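Local coordinates for protein nuclear receptor subfamily 1 group I member 3 (Mus musculus, PDB 1XNX) that acts as a nuclear receptor that pairs with RXR, binds DNA response elements and activates transcription, its ligand-binding domain here holding the steroid androstenol, at residues Leu87-Ser92 with Ala174-Asp179. Sequence-based numbering, arbitrary orientation.
Sequences LPLFRS and ALFSPD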
loop_
_atom_site.group_PDB
_atom_site.type_symbol
_atom_site.label_atom_id
_atom_site.label_comp_id
_atom_site.label_asym_id
_atom_site.label_seq_id
_atom_site.Cartn_x
_atom_site.Cartn_y
_atom_site.Cartn_z
ATOM N N LEU A 87 13.145 -27.641 -0.679
ATOM C CA LEU A 87 14.307 -27.165 -1.422
ATOM C C LEU A 87 15.404 -28.222 -1.408
ATOM O O LEU A 87 16.058 -28.453 -0.386
ATOM C CB LEU A 87 14.849 -25.858 -0.828
ATOM C CG LEU A 87 13.890 -24.679 -0.626
ATOM C CD1 LEU A 87 14.678 -23.458 -0.145
ATOM C CD2 LEU A 87 13.149 -24.381 -1.926
ATOM N N PRO A 88 15.623 -28.879 -2.558
ATOM C CA PRO A 88 16.652 -29.917 -2.667
ATOM C C PRO A 88 18.008 -29.416 -2.170
ATOM O O PRO A 88 18.777 -30.156 -1.567
ATOM C CB PRO A 88 16.651 -30.242 -4.161
ATOM C CG PRO A 88 16.253 -28.941 -4.780
ATOM C CD PRO A 88 15.118 -28.507 -3.890
ATOM N N LEU A 89 18.290 -28.147 -2.422
ATOM C CA LEU A 89 19.543 -27.561 -1.988
ATOM C C LEU A 89 19.654 -27.650 -0.462
ATOM O O LEU A 89 20.709 -27.991 0.073
ATOM C CB LEU A 89 19.610 -26.103 -2.434
ATOM C CG LEU A 89 20.991 -25.463 -2.372
ATOM C CD1 LEU A 89 21.927 -26.187 -3.331
ATOM C CD2 LEU A 89 20.878 -23.990 -2.731
ATOM N N PHE A 90 18.556 -27.348 0.230
ATOM C CA PHE A 90 18.518 -27.393 1.694
ATOM C C PHE A 90 18.617 -28.830 2.199
ATOM O O PHE A 90 19.330 -29.116 3.166
ATOM C CB PHE A 90 17.219 -26.762 2.215
ATOM C CG PHE A 90 17.164 -26.632 3.716
ATOM C CD1 PHE A 90 18.103 -25.857 4.394
ATOM C CD2 PHE A 90 16.170 -27.277 4.451
ATOM C CE1 PHE A 90 18.058 -25.731 5.782
ATOM C CE2 PHE A 90 16.112 -27.160 5.842
ATOM C CZ PHE A 90 17.060 -26.382 6.511
ATOM N N ARG A 91 17.887 -29.727 1.539
ATOM C CA ARG A 91 17.885 -31.142 1.895
ATOM C C ARG A 91 19.299 -31.724 1.779
ATOM O O ARG A 91 19.684 -32.614 2.542
ATOM C CB ARG A 91 16.923 -31.905 0.977
ATOM C CG ARG A 91 15.516 -31.315 0.962
ATOM C CD ARG A 91 14.492 -32.171 0.225
ATOM N NE ARG A 91 14.781 -32.355 -1.197
ATOM C CZ ARG A 91 13.843 -32.459 -2.138
ATOM N NH1 ARG A 91 12.561 -32.384 -1.803
ATOM N NH2 ARG A 91 14.176 -32.668 -3.407
ATOM N N SER A 92 20.065 -31.200 0.824
ATOM C CA SER A 92 21.438 -31.630 0.570
ATOM C C SER A 92 22.366 -31.407 1.759
ATOM O O SER A 92 23.524 -31.833 1.729
ATOM C CB SER A 92 22.007 -30.881 -0.642
ATOM O OG SER A 92 21.275 -31.176 -1.827
ATOM N N ALA A 174 18.407 -15.447 3.708
ATOM C CA ALA A 174 18.441 -15.517 5.165
ATOM C C ALA A 174 18.561 -16.957 5.654
ATOM O O ALA A 174 19.155 -17.214 6.691
ATOM C CB ALA A 174 17.188 -14.879 5.753
ATOM N N LEU A 175 17.994 -17.890 4.902
ATOM C CA LEU A 175 18.020 -19.299 5.270
ATOM C C LEU A 175 19.418 -19.897 5.317
ATOM O O LEU A 175 19.795 -20.535 6.306
ATOM C CB LEU A 175 17.165 -20.115 4.298
ATOM C CG LEU A 175 17.207 -21.624 4.528
ATOM C CD1 LEU A 175 16.848 -21.925 5.976
ATOM C CD2 LEU A 175 16.252 -22.323 3.565
ATOM N N PHE A 176 20.178 -19.690 4.245
ATOM C CA PHE A 176 21.528 -20.229 4.135
ATOM C C PHE A 176 22.626 -19.375 4.771
ATOM O O PHE A 176 23.706 -19.222 4.198
ATOM C CB PHE A 176 21.862 -20.467 2.662
ATOM C CG PHE A 176 21.007 -21.515 2.008
ATOM C CD1 PHE A 176 20.100 -21.173 1.011
ATOM C CD2 PHE A 176 21.133 -22.858 2.368
ATOM C CE1 PHE A 176 19.332 -22.152 0.379
ATOM C CE2 PHE A 176 20.372 -23.842 1.744
ATOM C CZ PHE A 176 19.472 -23.486 0.747
ATOM N N SER A 177 22.363 -18.816 5.947
ATOM C CA SER A 177 23.369 -18.004 6.626
ATOM C C SER A 177 24.194 -18.939 7.508
ATOM O O SER A 177 23.642 -19.651 8.342
ATOM C CB SER A 177 22.697 -16.932 7.478
ATOM O OG SER A 177 23.664 -16.195 8.207
ATOM N N PRO A 178 25.527 -18.949 7.337
ATOM C CA PRO A 178 26.404 -19.818 8.129
ATOM C C PRO A 178 26.722 -19.335 9.544
ATOM O O PRO A 178 26.958 -20.136 10.448
ATOM C CB PRO A 178 27.654 -19.895 7.270
ATOM C CG PRO A 178 27.746 -18.495 6.750
ATOM C CD PRO A 178 26.311 -18.198 6.340
ATOM N N ASP A 179 26.727 -18.021 9.729
ATOM C CA ASP A 179 27.051 -17.419 11.021
ATOM C C ASP A 179 26.225 -17.963 12.175
ATOM O O ASP A 179 26.556 -17.751 13.336
ATOM C CB ASP A 179 26.874 -15.909 10.927
ATOM C CG ASP A 179 27.385 -15.357 9.616
ATOM O OD1 ASP A 179 28.602 -15.487 9.351
ATOM O OD2 ASP A 179 26.567 -14.803 8.845
#
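Phe176 pushes its ring, para carbon first, against the short helix 88-91, between the side chains of Leu89 and Phe90. CZ of Phe176 is 3.8 Å from CD2 of Leu89, and CE1 touches the same methyl. On the other edge, CE2 of Phe176 approaches CD1 of Phe90 at 4.0 Å, near the plane of the Phe90 ring. Leu175 extends the contact: its CD1 meets CE1 of Phe90 at 4.0 Å, the two side chains crossing at about a right angle, while its CD2 passes CD1 of Leu87 at 4.2 Å. No hydrogen bond joins the segments and the side chains that meet are all apolar, but the backbone N of Phe90 also lies at the edge of the Phe176 ring, 4.0 Å from its CZ. CB of Phe176 points across rather than at the helix; with CG anti to the carbonyl carbon (chi1 -65°), the end of the side chain comes nearer. An alanine in place of Phe176 would probably leave a gap between Leu89 and Phe90, both losing their ring partner. Further out, Met196 of helix 186-206 touches both Leu89 and Phe176, helix 95-114 packs on Phe90, and helix 16-32 covers Leu87, the N-cap of helix 88-91. The contact thus ties a one-turn helix to the C-terminal end of helix 164-175, away from the androstenol pocket, within the helical sandwich of a nuclear receptor ligand-binding domain.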